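Local coordinates for L-tyrosine isonitrile synthase (Pseudomonas aeruginosa, PDB 3E59), which builds the isonitrile group onto L-tyrosine in paerucumarin biosynthesis, taking the carbon atom from C2 of ribulose 5-phosphate, at residues L174-A179 with A239-L243. Residues are numbered along the deposited sequence; the frame is centred on the assembly and turned at random.
Sequences LIGGYA and AWGAL
Ala239 meets the end of helix 167-178 where three residues converge: its CB touches Leu174 CG and Tyr178 CB and lies 3.7 Å from the backbone N of Ala179. A lone methyl group suits this spot, because it lets the backbones close in until the CA atoms of Ala239 and Ala179 are 4.5 Å apart. The side chain of Trp240 leaves the backbone away from helix 167-178, and its indole touches Val118 and Phe152, with NE1 hydrogen-bonded to Cys113 O; even so, Leu174 CD1 meets the edge of the ring. Ala242, again small, leaves room for an aromatic ring and sets its CB 3.8 Å from Tyr178 CD1. At Leu243 the phenol lies flat over the backbone: CA sits 3.6 Å from the centroid of the Tyr178 ring, 6° off its normal, a CH-pi contact. The ring gets there because CG of Tyr178 stands anti to its own carbonyl carbon (chi1 -72°). Beyond the ring, Tyr178 OH bonds to Asp246 and shares a water with Leu243 O, polar links that should limit the ring's swing. The Leu243 side chain crosses that of Leu174 at about a right angle, their CD1 atoms tightly packed at 3.5 Å. This is helix-helix packing: the axes of the two short segments approach to 9.2 Å, inclined at 66°, joining the C-terminal end of helix 167-178 to long helix 219-247, which leads into strand 252-255 of the parallel sheet.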
# COMPACT_ATOMS: atom_id res chain seq x y z
N LEU A 174 1.14 -0.02 19.87
CA LEU A 174 0.80 -0.94 18.76
C LEU A 174 1.45 -2.32 18.93
O LEU A 174 0.79 -3.35 18.78
CB LEU A 174 1.22 -0.36 17.40
CG LEU A 174 0.97 -1.25 16.17
CD1 LEU A 174 -0.51 -1.41 15.89
CD2 LEU A 174 1.70 -0.76 14.92
N ILE A 175 2.75 -2.32 19.22
CA ILE A 175 3.52 -3.52 19.46
C ILE A 175 2.97 -4.29 20.66
O ILE A 175 2.70 -5.47 20.56
CB ILE A 175 5.01 -3.17 19.73
CG1 ILE A 175 5.64 -2.53 18.49
CG2 ILE A 175 5.81 -4.41 20.16
CD1 ILE A 175 6.97 -1.81 18.80
N GLY A 176 2.83 -3.62 21.80
CA GLY A 176 2.33 -4.25 23.02
C GLY A 176 0.98 -4.91 22.86
O GLY A 176 0.74 -6.00 23.38
N GLY A 177 0.09 -4.25 22.13
CA GLY A 177 -1.27 -4.74 21.96
C GLY A 177 -1.46 -5.73 20.84
O GLY A 177 -2.27 -6.65 20.97
N TYR A 178 -0.70 -5.56 19.75
CA TYR A 178 -1.00 -6.22 18.47
C TYR A 178 0.12 -7.02 17.76
O TYR A 178 -0.18 -7.81 16.86
CB TYR A 178 -1.63 -5.20 17.50
CG TYR A 178 -3.04 -4.85 17.91
CD1 TYR A 178 -4.08 -5.75 17.69
CD2 TYR A 178 -3.32 -3.66 18.58
CE1 TYR A 178 -5.38 -5.47 18.11
CE2 TYR A 178 -4.63 -3.36 19.01
CZ TYR A 178 -5.65 -4.28 18.76
OH TYR A 178 -6.94 -4.02 19.15
N ALA A 179 1.39 -6.85 18.16
CA ALA A 179 2.50 -7.58 17.50
C ALA A 179 2.69 -9.00 18.02
O ALA A 179 2.49 -9.26 19.21
CB ALA A 179 3.82 -6.83 17.62
N ALA A 239 0.89 -6.30 12.80
CA ALA A 239 0.33 -5.67 14.01
C ALA A 239 -0.67 -4.56 13.64
O ALA A 239 -1.79 -4.54 14.15
CB ALA A 239 1.45 -5.10 14.90
N TRP A 240 -0.27 -3.65 12.75
CA TRP A 240 -1.16 -2.59 12.25
C TRP A 240 -2.43 -3.17 11.64
O TRP A 240 -3.54 -2.70 11.93
CB TRP A 240 -0.41 -1.73 11.21
CG TRP A 240 -1.13 -0.49 10.65
CD1 TRP A 240 -1.17 -0.10 9.33
CD2 TRP A 240 -1.86 0.52 11.38
NE1 TRP A 240 -1.87 1.08 9.19
CE2 TRP A 240 -2.30 1.49 10.43
CE3 TRP A 240 -2.17 0.72 12.73
CZ2 TRP A 240 -3.05 2.62 10.79
CZ3 TRP A 240 -2.94 1.85 13.09
CH2 TRP A 240 -3.36 2.78 12.12
N GLY A 241 -2.28 -4.20 10.81
CA GLY A 241 -3.44 -4.90 10.24
C GLY A 241 -4.38 -5.48 11.28
O GLY A 241 -5.62 -5.39 11.15
N ALA A 242 -3.80 -6.08 12.32
CA ALA A 242 -4.56 -6.66 13.43
C ALA A 242 -5.31 -5.58 14.23
O ALA A 242 -6.50 -5.74 14.55
CB ALA A 242 -3.64 -7.47 14.33
N LEU A 243 -4.62 -4.48 14.52
CA LEU A 243 -5.24 -3.31 15.12
C LEU A 243 -6.45 -2.83 14.30
O LEU A 243 -7.53 -2.63 14.84
CB LEU A 243 -4.20 -2.18 15.32
CG LEU A 243 -4.71 -0.86 15.92
CD1 LEU A 243 -3.62 -0.13 16.69
CD2 LEU A 243 -5.32 0.06 14.85
O HOH W 1 -7.94 -1.75 17.70